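Local coordinates for protein ferulic acid decarboxylase 1 (Candida dubliniensis, PDB 4ZAD) that probably catalyses the reversible decarboxylation of aromatic carboxylic acids such as ferulic, p-coumaric and cinnamic acid, using a prenylated FMN cofactor with manganese, at residues W172-I177 against A238-Y243; G190-P195 against T301-R306; N194-K199 against C403-S408; Y344-H349 against G394-R399. One frame throughout, in Å; residues are numbered along the deposited sequence.

Overall arrangement
Along the chain, strand 173-176 comes first, and contact 1 closes a loop of 60 residues when it meets the start of helix 240-247. Before that loop shuts, residues 190-195 have already left for strand 300-312, so contact 2 crosses contact 1. Contact 3 sets out from the loop that contact 2 also uses, sharing Asn194 and Pro195, but reaches much farther, to the turn at 403-408, and joins the Rift-related and C-terminal domains. Contact 4, between helices 334-347 and 386-399, lies wholly within the span of contact 3 and touches its far end through Cys403 and Cys407. Contacts 1 and 3 meet at the cofactor phosphate, where Asn174 packs against His197.

Contact 1: W172-I177 against A238-Y243; sequences WTNWSI and ATEAEY. With MN (manganese (II) ion), chain C; K (potassium ion), chain D; 4LU (1-deoxy-5-O-phosphono-1-(3,3,4,5-tetramethyl-9,11-dioxo-2,3,8,9,10,11-hexahydro-7H-quinolino[1,8-fg]pteridin-12-ium-7-y l)-D-ribitol), chain E.
Glu240 reaches from the start of helix 240-247 to strand 173-176, its chain bent at chi2 (80°), which turns CD toward the strand. Its CB packs on Trp175 CB, and CG and CD pass beside Trp175 O. The two oxygens divide the work: OE2 accepts a hydrogen bond from Trp175 N at 2.6 Å, met from above the carboxylate plane, while OE1 binds manganese at 2.0 Å. Asn174 OD1 binds the same ion at 2.1 Å, its amide nearly perpendicular to the carboxylate (85°), and Asn174 ND2 donates to phosphate oxygen O2P of the prenylated FMN, itself a manganese ligand. Waters 2 and 3 also bind the ion, and His197 is a probable further ligand. An acid suits this place because it supplies an acceptor for the strand and probably negative charge for the metals; OE1 also reaches potassium, as does Trp175 O. Thr173 N donates a nearly straight bond (176°) to Thr239 OG1, and the Ala241 methyl lies over the six-membered ring of Trp175, CB 4.1 Å from its centroid, as a CH-pi contact. Water 1 joins Thr173 O to Ala241 N. Helix 197-207 flanks the strand, strand 162-166 pairs with it, and helix 224-230 packs against Trp175.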
# COMPACT_ATOMS: atom_id res chain seq x y z
N TRP A 172 -23.76 -34.74 5.10
CA TRP A 172 -23.10 -33.43 5.09
C TRP A 172 -24.09 -32.37 4.69
O TRP A 172 -24.66 -32.43 3.60
CB TRP A 172 -21.93 -33.49 4.10
CG TRP A 172 -21.26 -32.18 3.76
CD1 TRP A 172 -21.29 -31.01 4.46
CD2 TRP A 172 -20.41 -31.95 2.63
NE1 TRP A 172 -20.52 -30.06 3.83
CE2 TRP A 172 -19.97 -30.62 2.71
CE3 TRP A 172 -19.98 -32.75 1.57
CZ2 TRP A 172 -19.12 -30.07 1.77
CZ3 TRP A 172 -19.14 -32.22 0.66
CH2 TRP A 172 -18.72 -30.88 0.75
N THR A 173 -24.33 -31.40 5.58
CA THR A 173 -25.22 -30.28 5.27
C THR A 173 -24.39 -29.04 5.21
O THR A 173 -23.86 -28.61 6.24
CB THR A 173 -26.31 -30.09 6.33
OG1 THR A 173 -27.17 -31.24 6.34
CG2 THR A 173 -27.14 -28.82 6.05
N ASN A 174 -24.25 -28.48 4.02
CA ASN A 174 -23.35 -27.35 3.81
C ASN A 174 -24.11 -26.03 3.84
O ASN A 174 -25.17 -25.91 3.24
CB ASN A 174 -22.59 -27.49 2.50
CG ASN A 174 -21.38 -26.58 2.44
OD1 ASN A 174 -20.29 -26.95 2.91
ND2 ASN A 174 -21.55 -25.39 1.87
N TRP A 175 -23.55 -25.04 4.54
CA TRP A 175 -24.09 -23.67 4.55
C TRP A 175 -23.01 -22.77 3.98
O TRP A 175 -21.87 -22.75 4.50
CB TRP A 175 -24.44 -23.23 5.97
CG TRP A 175 -25.62 -23.93 6.64
CD1 TRP A 175 -26.36 -24.97 6.15
CD2 TRP A 175 -26.15 -23.65 7.95
NE1 TRP A 175 -27.32 -25.34 7.06
CE2 TRP A 175 -27.20 -24.55 8.18
CE3 TRP A 175 -25.84 -22.73 8.94
CZ2 TRP A 175 -27.95 -24.55 9.36
CZ3 TRP A 175 -26.57 -22.73 10.11
CH2 TRP A 175 -27.64 -23.63 10.29
N SER A 176 -23.33 -22.04 2.91
CA SER A 176 -22.34 -21.16 2.30
C SER A 176 -22.96 -19.96 1.62
O SER A 176 -24.16 -19.93 1.43
CB SER A 176 -21.54 -21.93 1.28
OG SER A 176 -22.39 -22.31 0.24
N ILE A 177 -22.13 -19.00 1.25
CA ILE A 177 -22.57 -17.82 0.48
C ILE A 177 -22.07 -17.99 -0.91
O ILE A 177 -20.94 -18.42 -1.12
CB ILE A 177 -21.98 -16.48 1.00
CG1 ILE A 177 -22.39 -16.22 2.44
CG2 ILE A 177 -22.38 -15.29 0.09
CD1 ILE A 177 -21.76 -14.95 3.00
N ALA A 238 -17.69 -31.10 6.02
CA ALA A 238 -18.00 -30.58 7.34
C ALA A 238 -19.35 -29.84 7.38
O ALA A 238 -19.60 -28.98 6.53
CB ALA A 238 -16.89 -29.68 7.80
N THR A 239 -20.19 -30.15 8.36
CA THR A 239 -21.45 -29.46 8.52
C THR A 239 -21.20 -28.15 9.30
O THR A 239 -20.88 -28.21 10.49
CB THR A 239 -22.51 -30.33 9.22
OG1 THR A 239 -22.88 -31.42 8.36
CG2 THR A 239 -23.76 -29.48 9.63
N GLU A 240 -21.30 -27.00 8.62
CA GLU A 240 -21.10 -25.68 9.22
C GLU A 240 -21.91 -25.49 10.50
O GLU A 240 -21.39 -24.96 11.49
CB GLU A 240 -21.51 -24.57 8.26
CG GLU A 240 -20.53 -24.25 7.18
CD GLU A 240 -20.57 -25.20 5.99
OE1 GLU A 240 -19.62 -25.20 5.17
OE2 GLU A 240 -21.55 -25.95 5.88
N ALA A 241 -23.17 -25.91 10.51
CA ALA A 241 -24.03 -25.73 11.72
C ALA A 241 -23.36 -26.10 13.06
O ALA A 241 -23.65 -25.48 14.07
CB ALA A 241 -25.37 -26.51 11.59
N GLU A 242 -22.48 -27.10 13.06
CA GLU A 242 -21.89 -27.63 14.29
C GLU A 242 -20.77 -26.68 14.81
O GLU A 242 -20.62 -26.47 16.00
CB GLU A 242 -21.34 -29.03 14.02
CG GLU A 242 -22.36 -30.00 13.46
CD GLU A 242 -21.86 -31.45 13.32
OE1 GLU A 242 -20.61 -31.72 13.36
OE2 GLU A 242 -22.75 -32.33 13.14
N TYR A 243 -19.97 -26.12 13.89
CA TYR A 243 -18.98 -25.10 14.25
C TYR A 243 -19.72 -23.85 14.69
O TYR A 243 -19.33 -23.24 15.67
CB TYR A 243 -18.09 -24.80 13.06
CG TYR A 243 -16.96 -23.81 13.23
CD1 TYR A 243 -16.00 -23.92 14.24
CD2 TYR A 243 -16.78 -22.81 12.29
CE1 TYR A 243 -14.93 -23.01 14.32
CE2 TYR A 243 -15.71 -21.91 12.36
CZ TYR A 243 -14.79 -22.01 13.37
OH TYR A 243 -13.78 -21.09 13.42
MN MN C . -18.59 -25.85 3.54
K K D . -18.81 -22.31 4.39
C9 4LU E . -18.40 -14.51 0.12
C8 4LU E . -19.16 -13.48 0.69
C7 4LU E . -20.01 -12.69 -0.10
C10 4LU E . -18.59 -16.71 -2.83
C6 4LU E . -20.03 -12.94 -1.57
N3 4LU E . -19.35 -17.71 -5.26
C2 4LU E . -18.70 -18.50 -4.40
C13 4LU E . -22.30 -12.69 -2.20
C5 4LU E . -20.91 -12.17 -2.46
C1 4LU E . -19.92 -13.59 -4.28
O2 4LU E . -18.49 -19.67 -4.74
N1 4LU E . -18.31 -18.00 -3.19
C4 4LU E . -19.63 -16.42 -4.97
O4 4LU E . -20.25 -15.81 -5.87
C4A 4LU E . -19.26 -15.88 -3.76
N5 4LU E . -19.21 -14.33 -3.47
C3 4LU E . -20.75 -12.56 -3.85
C12 4LU E . -20.89 -10.67 -2.22
C5A 4LU E . -19.17 -14.02 -2.12
C7M 4LU E . -20.86 -11.59 0.47
C8M 4LU E . -19.04 -13.30 2.18
C9A 4LU E . -18.51 -14.90 -1.22
N10 4LU E . -18.21 -16.25 -1.61
C1' 4LU E . -17.05 -16.96 -1.03
C2' 4LU E . -17.59 -18.15 -0.24
O2' 4LU E . -18.67 -17.69 0.60
C3' 4LU E . -16.49 -18.83 0.59
O3' 4LU E . -15.48 -19.38 -0.28
C4' 4LU E . -17.05 -19.95 1.49
O4' 4LU E . -15.97 -20.76 1.97
C5' 4LU E . -18.01 -20.88 0.73
O5' 4LU E . -18.50 -21.95 1.50
P 4LU E . -17.98 -23.44 1.36
O2P 4LU E . -19.02 -24.12 2.25
O3P 4LU E . -16.53 -23.36 1.89
O1P 4LU E . -18.04 -23.78 -0.11
O HOH W 1 -24.61 -26.75 8.22
O HOH W 2 -18.00 -27.69 4.86
O HOH W 3 -16.50 -24.98 3.96

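Contact 2: G190-P195 against T301-R306; sequences GLVINP and TQPLYR
Val192 sets its side chain against Pro303 and Tyr305 where the loop after strand 187-189 leaves the antiparallel sheet of the Rift-related domain and passes strand 300-312. Its CG1 is anti to the backbone N (chi1 172°), while CG2 is anti to the carbonyl carbon and lies 3.6 Å from Pro303 CG. Val192 CG2 also meets Tyr305 tip to tip, 3.6 Å from its OH. A beta-branched residue suits the place, since one compact side chain touches both the proline ring and the phenol oxygen. Tyr305 stretches its ring to the loop from a backbone hydrogen-bonded to Ile188; Trp163 stacks on this ring and Phe216 meets it edge-to-face. Gly190 N approaches the ring edge, near its plane. Gln302 is bent at chi2 (-65°), which brings CD back toward the loop; its CB lies 3.3 Å from Gly190 O, and the far end comes close to Leu191 CA and Val192 N. Leu191 points its CB away from the strand, yet CD2 returns to the end of Gln302; its side chain also touches the cofactor and Arg179, which places the loop beside the flavin pocket. Water 4 donates to Leu191 O at 2.7 Å and makes a weak bond with Tyr305 OH.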
# COMPACT_ATOMS: atom_id res chain seq x y z
N GLY A 190 -26.80 -18.40 -10.14
CA GLY A 190 -25.61 -17.86 -9.52
C GLY A 190 -24.46 -18.76 -9.81
O GLY A 190 -24.64 -19.82 -10.40
N LEU A 191 -23.27 -18.34 -9.40
CA LEU A 191 -22.07 -19.16 -9.50
C LEU A 191 -22.12 -20.45 -8.70
O LEU A 191 -22.55 -20.48 -7.53
CB LEU A 191 -20.86 -18.38 -8.97
CG LEU A 191 -20.15 -17.38 -9.87
CD1 LEU A 191 -19.05 -16.76 -9.01
CD2 LEU A 191 -19.56 -18.07 -11.06
N VAL A 192 -21.59 -21.50 -9.33
CA VAL A 192 -21.50 -22.83 -8.81
C VAL A 192 -20.23 -23.37 -9.46
O VAL A 192 -20.29 -23.94 -10.55
CB VAL A 192 -22.74 -23.65 -9.26
CG1 VAL A 192 -22.60 -25.13 -8.89
CG2 VAL A 192 -24.08 -23.02 -8.69
N ILE A 193 -19.05 -23.13 -8.86
CA ILE A 193 -17.78 -23.51 -9.52
C ILE A 193 -16.89 -24.34 -8.64
O ILE A 193 -17.02 -24.37 -7.45
CB ILE A 193 -17.00 -22.27 -10.05
CG1 ILE A 193 -16.48 -21.39 -8.90
CG2 ILE A 193 -17.93 -21.39 -10.97
CD1 ILE A 193 -15.60 -20.22 -9.31
N ASN A 194 -15.99 -25.07 -9.26
CA ASN A 194 -15.00 -25.83 -8.55
C ASN A 194 -14.12 -24.86 -7.79
O ASN A 194 -13.92 -23.74 -8.25
CB ASN A 194 -14.16 -26.65 -9.52
CG ASN A 194 -14.89 -27.88 -10.03
OD1 ASN A 194 -15.56 -28.55 -9.27
ND2 ASN A 194 -14.72 -28.20 -11.32
N PRO A 195 -13.66 -25.25 -6.58
CA PRO A 195 -14.01 -26.45 -5.78
C PRO A 195 -15.00 -26.13 -4.65
O PRO A 195 -14.96 -26.76 -3.58
CB PRO A 195 -12.67 -26.85 -5.18
CG PRO A 195 -11.98 -25.47 -4.90
CD PRO A 195 -12.60 -24.46 -5.92
N THR A 301 -22.54 -19.13 -18.56
CA THR A 301 -23.75 -19.86 -18.19
C THR A 301 -23.58 -20.53 -16.86
O THR A 301 -22.49 -20.99 -16.55
CB THR A 301 -24.04 -20.96 -19.21
OG1 THR A 301 -22.91 -21.86 -19.31
CG2 THR A 301 -24.35 -20.33 -20.55
N GLN A 302 -24.67 -20.63 -16.10
CA GLN A 302 -24.63 -21.20 -14.75
C GLN A 302 -25.96 -21.92 -14.43
O GLN A 302 -27.00 -21.61 -15.04
CB GLN A 302 -24.31 -20.10 -13.67
CG GLN A 302 -22.86 -19.50 -13.67
CD GLN A 302 -21.77 -20.49 -13.31
OE1 GLN A 302 -20.68 -20.49 -13.89
NE2 GLN A 302 -22.07 -21.37 -12.35
N PRO A 303 -25.93 -22.87 -13.48
CA PRO A 303 -27.14 -23.64 -13.14
C PRO A 303 -28.29 -22.78 -12.63
O PRO A 303 -28.12 -21.58 -12.39
CB PRO A 303 -26.66 -24.62 -12.05
CG PRO A 303 -25.31 -24.39 -11.81
CD PRO A 303 -24.74 -23.43 -12.83
N LEU A 304 -29.46 -23.40 -12.46
CA LEU A 304 -30.67 -22.64 -12.16
C LEU A 304 -31.36 -23.16 -10.95
O LEU A 304 -31.66 -24.35 -10.89
CB LEU A 304 -31.68 -22.72 -13.32
CG LEU A 304 -32.90 -21.82 -13.20
CD1 LEU A 304 -32.49 -20.32 -13.08
CD2 LEU A 304 -33.83 -22.05 -14.41
N TYR A 305 -31.61 -22.25 -10.00
CA TYR A 305 -32.32 -22.56 -8.77
C TYR A 305 -33.75 -22.19 -8.98
O TYR A 305 -34.06 -21.01 -9.18
CB TYR A 305 -31.79 -21.74 -7.60
CG TYR A 305 -30.35 -21.97 -7.19
CD1 TYR A 305 -29.32 -21.35 -7.85
CD2 TYR A 305 -30.04 -22.74 -6.06
CE1 TYR A 305 -28.01 -21.50 -7.45
CE2 TYR A 305 -28.71 -22.91 -5.65
CZ TYR A 305 -27.71 -22.27 -6.35
OH TYR A 305 -26.39 -22.41 -5.96
N ARG A 306 -34.64 -23.17 -8.90
CA ARG A 306 -36.05 -22.96 -9.14
C ARG A 306 -36.66 -22.86 -7.80
O ARG A 306 -36.65 -23.82 -7.06
CB ARG A 306 -36.65 -24.13 -9.88
CG ARG A 306 -35.88 -24.52 -11.17
CD ARG A 306 -36.61 -25.67 -11.97
NE ARG A 306 -35.95 -25.94 -13.23
CZ ARG A 306 -36.13 -25.23 -14.35
NH1 ARG A 306 -36.97 -24.19 -14.37
NH2 ARG A 306 -35.44 -25.57 -15.46
O HOH W 4 -24.95 -19.56 -6.84

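Contact 3: N194-K199 against C403-S408; sequences NPQHVK and CYKVCS. With 4LU (1-deoxy-5-O-phosphono-1-(3,3,4,5-tetramethyl-9,11-dioxo-2,3,8,9,10,11-hexahydro-7H-quinolino[1,8-fg]pteridin-12-ium-7-y l)-D-ribitol), chain E.
Water 5 is gripped by both segments and by the cofactor: it donates to Gln196 OE1 at 2.8 Å, accepts from Lys405 NZ at 2.7 Å, and lies 2.9 Å from ribityl O3' of the prenylated FMN. Lys405 is extended through CE and turns only at its last bond (chi4 -62°), which swings NZ toward the phosphate. Lys405 NZ donates to cofactor O3P at 2.6 Å. Its CB and CG pass Pro195 CG, CD lies beside Pro195 O, and CE sits over one face of the His197 imidazole, 4.0 Å from the ring centroid and 15° off its normal, in a CH-pi contact. Lysine suits this path, with a long apolar shaft for proline and ring and a cationic tip for the phosphate. Gln196 crosses it at about a right angle; its NE2 hands one bond to O3' and another to flavin O2, so the amide spans ribityl chain and ring system. Pro195, which follows a cis peptide bond, also puts CB against Tyr404 CE2, while the Tyr404 hydroxyl is hydrogen-bonded to Asp236. Gln196 is the N-cap of helix 197-207, and His197 N donates to O1P at 2.8 Å. A phosphate held at a helix N terminus is a classical anion site, where the helix dipole would add to the pull of Lys405; here it anchors the UbiD-family cofactor between two domains.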
# COMPACT_ATOMS: atom_id res chain seq x y z
N ASN A 194 -15.99 -25.07 -9.26
CA ASN A 194 -15.00 -25.83 -8.55
C ASN A 194 -14.12 -24.86 -7.79
O ASN A 194 -13.92 -23.74 -8.25
CB ASN A 194 -14.16 -26.65 -9.52
CG ASN A 194 -14.89 -27.88 -10.03
OD1 ASN A 194 -15.56 -28.55 -9.27
ND2 ASN A 194 -14.72 -28.20 -11.32
N PRO A 195 -13.66 -25.25 -6.58
CA PRO A 195 -14.01 -26.45 -5.78
C PRO A 195 -15.00 -26.13 -4.65
O PRO A 195 -14.96 -26.76 -3.58
CB PRO A 195 -12.67 -26.85 -5.18
CG PRO A 195 -11.98 -25.47 -4.90
CD PRO A 195 -12.60 -24.46 -5.92
N GLN A 196 -15.88 -25.15 -4.90
CA GLN A 196 -16.80 -24.67 -3.88
C GLN A 196 -17.79 -25.73 -3.43
O GLN A 196 -18.25 -26.56 -4.23
CB GLN A 196 -17.54 -23.43 -4.35
CG GLN A 196 -16.61 -22.28 -4.66
CD GLN A 196 -15.88 -21.76 -3.43
OE1 GLN A 196 -14.88 -22.36 -2.98
NE2 GLN A 196 -16.37 -20.66 -2.87
N HIS A 197 -18.14 -25.69 -2.16
CA HIS A 197 -19.03 -26.71 -1.67
C HIS A 197 -20.42 -26.77 -2.32
O HIS A 197 -20.96 -27.86 -2.47
CB HIS A 197 -19.10 -26.66 -0.14
CG HIS A 197 -17.84 -27.11 0.51
ND1 HIS A 197 -16.88 -27.81 -0.19
CD2 HIS A 197 -17.38 -27.02 1.78
CE1 HIS A 197 -15.88 -28.11 0.61
NE2 HIS A 197 -16.16 -27.64 1.82
N VAL A 198 -20.98 -25.64 -2.74
CA VAL A 198 -22.27 -25.69 -3.46
C VAL A 198 -22.16 -26.62 -4.66
O VAL A 198 -23.14 -27.28 -5.00
CB VAL A 198 -22.80 -24.31 -3.93
CG1 VAL A 198 -23.29 -23.50 -2.75
CG2 VAL A 198 -21.76 -23.56 -4.65
N LYS A 199 -20.97 -26.68 -5.28
CA LYS A 199 -20.68 -27.62 -6.38
C LYS A 199 -20.35 -29.04 -5.95
O LYS A 199 -20.89 -29.95 -6.49
CB LYS A 199 -19.52 -27.10 -7.24
CG LYS A 199 -19.11 -28.04 -8.35
CD LYS A 199 -18.93 -27.34 -9.67
CE LYS A 199 -18.80 -28.35 -10.83
NZ LYS A 199 -17.88 -29.49 -10.46
N CYS A 403 -5.40 -27.51 2.15
CA CYS A 403 -5.57 -26.13 1.71
C CYS A 403 -5.92 -25.89 0.22
O CYS A 403 -6.11 -24.76 -0.19
CB CYS A 403 -4.29 -25.39 2.03
SG CYS A 403 -3.76 -25.58 3.71
N TYR A 404 -6.00 -26.94 -0.59
CA TYR A 404 -6.21 -26.80 -2.02
C TYR A 404 -7.36 -25.87 -2.36
O TYR A 404 -7.23 -25.03 -3.24
CB TYR A 404 -6.43 -28.18 -2.69
CG TYR A 404 -7.82 -28.72 -2.62
CD1 TYR A 404 -8.28 -29.33 -1.47
CD2 TYR A 404 -8.71 -28.59 -3.70
CE1 TYR A 404 -9.58 -29.83 -1.39
CE2 TYR A 404 -10.04 -29.11 -3.62
CZ TYR A 404 -10.46 -29.71 -2.46
OH TYR A 404 -11.73 -30.22 -2.30
N LYS A 405 -8.48 -26.01 -1.66
CA LYS A 405 -9.61 -25.14 -1.80
C LYS A 405 -9.49 -23.85 -0.95
O LYS A 405 -9.82 -22.72 -1.42
CB LYS A 405 -10.87 -25.88 -1.37
CG LYS A 405 -12.05 -24.96 -1.10
CD LYS A 405 -13.37 -25.71 -0.95
CE LYS A 405 -14.52 -24.74 -0.64
NZ LYS A 405 -14.29 -24.04 0.65
N VAL A 406 -9.07 -24.02 0.31
CA VAL A 406 -9.09 -22.92 1.27
C VAL A 406 -8.37 -21.72 0.67
O VAL A 406 -8.93 -20.60 0.68
CB VAL A 406 -8.42 -23.29 2.60
CG1 VAL A 406 -8.06 -22.05 3.36
CG2 VAL A 406 -9.29 -24.29 3.42
N CYS A 407 -7.16 -21.95 0.16
CA CYS A 407 -6.31 -20.88 -0.38
C CYS A 407 -6.49 -20.62 -1.89
O CYS A 407 -5.68 -19.93 -2.49
CB CYS A 407 -4.83 -21.18 -0.10
SG CYS A 407 -4.45 -21.33 1.66
N SER A 408 -7.54 -21.14 -2.49
CA SER A 408 -7.68 -21.08 -3.94
C SER A 408 -7.73 -19.64 -4.44
O SER A 408 -7.26 -19.37 -5.56
CB SER A 408 -8.92 -21.80 -4.35
OG SER A 408 -10.01 -21.12 -3.79
C9 4LU E . -18.40 -14.51 0.12
C8 4LU E . -19.16 -13.48 0.69
C7 4LU E . -20.01 -12.69 -0.10
C10 4LU E . -18.59 -16.71 -2.83
C6 4LU E . -20.03 -12.94 -1.57
N3 4LU E . -19.35 -17.71 -5.26
C2 4LU E . -18.70 -18.50 -4.40
C13 4LU E . -22.30 -12.69 -2.20
C5 4LU E . -20.91 -12.17 -2.46
C1 4LU E . -19.92 -13.59 -4.28
O2 4LU E . -18.49 -19.67 -4.74
N1 4LU E . -18.31 -18.00 -3.19
C4 4LU E . -19.63 -16.42 -4.97
O4 4LU E . -20.25 -15.81 -5.87
C4A 4LU E . -19.26 -15.88 -3.76
N5 4LU E . -19.21 -14.33 -3.47
C3 4LU E . -20.75 -12.56 -3.85
C12 4LU E . -20.89 -10.67 -2.22
C5A 4LU E . -19.17 -14.02 -2.12
C7M 4LU E . -20.86 -11.59 0.47
C8M 4LU E . -19.04 -13.30 2.18
C9A 4LU E . -18.51 -14.90 -1.22
N10 4LU E . -18.21 -16.25 -1.61
C1' 4LU E . -17.05 -16.96 -1.03
C2' 4LU E . -17.59 -18.15 -0.24
O2' 4LU E . -18.67 -17.69 0.60
C3' 4LU E . -16.49 -18.83 0.59
O3' 4LU E . -15.48 -19.38 -0.28
C4' 4LU E . -17.05 -19.95 1.49
O4' 4LU E . -15.97 -20.76 1.97
C5' 4LU E . -18.01 -20.88 0.73
O5' 4LU E . -18.50 -21.95 1.50
P 4LU E . -17.98 -23.44 1.36
O2P 4LU E . -19.02 -24.12 2.25
O3P 4LU E . -16.53 -23.36 1.89
O1P 4LU E . -18.04 -23.78 -0.11
O HOH W 5 -13.72 -21.63 -0.54

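Contact 4: Y344-H349 against G394-R399; sequences YLISQH and GDFLFR
Phe396 and His349 both turn CG anti to their backbone N (chi1 -175° and -161°), which sets each CG toward the other segment, where helix 386-399 packs on the end region of helix 334-347. They form a T-shaped (edge-to-face) pair: the imidazole presents its edge to the face of the phenyl, with the planes at 65° and the centroids 4.6 Å apart. Phenylalanine suits the buried position, offering a wide apolar face to His349 and a rim to the opposite helix, where Leu345 O and Ile346 CG1 lie near the ring plane. Histidine suits this position before helix 352-355 because ND1 makes weak hydrogen bonds to the backbone N of Val351 and Leu352, capping that helix, while its carbon edge meets the phenyl. Leu352 also touches Phe396, and Cys403 touches both Phe396 and Leu345, so the packing joins two helices of the C-terminal domain to the loop bearing Lys405. Beside the ring, Ile346 CD1 approaches Leu397 CD2 at 4.4 Å. Over the phenyl face the approach is closer, His349 CD2 standing 3.6 Å from both CD1 and CE1 of Phe396.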
# COMPACT_ATOMS: atom_id res chain seq x y z
N TYR A 344 -5.68 -21.94 11.25
CA TYR A 344 -6.00 -23.19 11.88
C TYR A 344 -5.21 -24.31 11.24
O TYR A 344 -4.44 -24.98 11.90
CB TYR A 344 -7.50 -23.51 11.91
CG TYR A 344 -7.72 -24.85 12.59
CD1 TYR A 344 -7.55 -25.00 13.98
CD2 TYR A 344 -7.98 -25.99 11.85
CE1 TYR A 344 -7.68 -26.25 14.59
CE2 TYR A 344 -8.11 -27.22 12.45
CZ TYR A 344 -7.96 -27.35 13.81
OH TYR A 344 -8.11 -28.60 14.38
N LEU A 345 -5.36 -24.50 9.94
CA LEU A 345 -4.69 -25.58 9.25
C LEU A 345 -3.16 -25.59 9.46
O LEU A 345 -2.56 -26.65 9.55
CB LEU A 345 -5.04 -25.54 7.76
CG LEU A 345 -6.47 -25.99 7.44
CD1 LEU A 345 -6.75 -25.97 5.95
CD2 LEU A 345 -6.63 -27.42 7.97
N ILE A 346 -2.55 -24.41 9.57
CA ILE A 346 -1.08 -24.29 9.65
C ILE A 346 -0.58 -24.74 11.03
O ILE A 346 0.40 -25.46 11.18
CB ILE A 346 -0.67 -22.83 9.37
CG1 ILE A 346 -0.60 -22.58 7.88
CG2 ILE A 346 0.64 -22.52 9.94
CD1 ILE A 346 -0.13 -21.16 7.48
N SER A 347 -1.24 -24.22 12.04
CA SER A 347 -1.37 -24.80 13.37
C SER A 347 -1.21 -26.30 13.54
O SER A 347 -0.68 -26.77 14.51
CB SER A 347 -2.79 -24.49 13.75
OG SER A 347 -3.12 -24.92 15.02
N GLN A 348 -1.76 -27.05 12.61
CA GLN A 348 -1.75 -28.48 12.71
C GLN A 348 -0.62 -29.06 11.89
O GLN A 348 -0.49 -30.27 11.86
CB GLN A 348 -3.08 -29.03 12.20
CG GLN A 348 -4.25 -28.65 13.06
CD GLN A 348 -4.20 -29.32 14.43
OE1 GLN A 348 -4.08 -28.65 15.45
NE2 GLN A 348 -4.30 -30.65 14.45
N HIS A 349 0.18 -28.21 11.24
CA HIS A 349 1.32 -28.65 10.43
C HIS A 349 2.53 -28.77 11.30
O HIS A 349 2.94 -27.77 11.89
CB HIS A 349 1.64 -27.67 9.32
CG HIS A 349 2.47 -28.26 8.22
ND1 HIS A 349 3.83 -28.34 8.27
CD2 HIS A 349 2.10 -28.79 7.02
CE1 HIS A 349 4.28 -28.88 7.16
NE2 HIS A 349 3.25 -29.17 6.38
N GLY A 394 4.26 -23.21 -0.25
CA GLY A 394 3.37 -23.24 -1.39
C GLY A 394 2.79 -24.60 -1.73
O GLY A 394 1.66 -24.70 -2.20
N ASP A 395 3.55 -25.67 -1.50
CA ASP A 395 3.01 -27.00 -1.74
C ASP A 395 1.85 -27.16 -0.78
O ASP A 395 0.76 -27.63 -1.16
CB ASP A 395 4.04 -28.11 -1.53
CG ASP A 395 4.91 -28.36 -2.77
OD1 ASP A 395 4.60 -27.82 -3.87
OD2 ASP A 395 5.92 -29.12 -2.64
N PHE A 396 2.08 -26.71 0.44
CA PHE A 396 1.08 -26.87 1.45
C PHE A 396 -0.19 -26.06 1.21
O PHE A 396 -1.27 -26.60 1.31
CB PHE A 396 1.61 -26.56 2.82
CG PHE A 396 0.61 -26.85 3.90
CD1 PHE A 396 0.10 -28.13 4.07
CD2 PHE A 396 0.17 -25.83 4.75
CE1 PHE A 396 -0.86 -28.39 5.06
CE2 PHE A 396 -0.76 -26.09 5.72
CZ PHE A 396 -1.27 -27.36 5.89
N LEU A 397 -0.03 -24.78 0.94
CA LEU A 397 -1.12 -23.87 0.76
C LEU A 397 -1.80 -24.03 -0.61
O LEU A 397 -3.02 -23.88 -0.71
CB LEU A 397 -0.65 -22.43 0.97
CG LEU A 397 -0.19 -22.09 2.40
CD1 LEU A 397 0.13 -20.59 2.51
CD2 LEU A 397 -1.22 -22.44 3.46
N PHE A 398 -1.05 -24.33 -1.67
CA PHE A 398 -1.64 -24.41 -3.00
C PHE A 398 -2.08 -25.81 -3.41
O PHE A 398 -2.99 -25.94 -4.23
CB PHE A 398 -0.70 -23.85 -4.07
CG PHE A 398 -0.34 -22.39 -3.91
CD1 PHE A 398 -1.25 -21.47 -3.42
CD2 PHE A 398 0.91 -21.94 -4.29
CE1 PHE A 398 -0.89 -20.14 -3.27
CE2 PHE A 398 1.26 -20.61 -4.17
CZ PHE A 398 0.36 -19.71 -3.64
N ARG A 399 -1.43 -26.85 -2.87
CA ARG A 399 -1.65 -28.19 -3.38
C ARG A 399 -2.11 -29.23 -2.38
O ARG A 399 -2.57 -30.31 -2.78
CB ARG A 399 -0.37 -28.71 -4.03
CG ARG A 399 0.14 -27.91 -5.22
CD ARG A 399 1.17 -28.75 -5.99
NE ARG A 399 1.81 -27.97 -7.05
CZ ARG A 399 2.03 -28.36 -8.32
NH1 ARG A 399 1.68 -29.58 -8.79
NH2 ARG A 399 2.64 -27.49 -9.14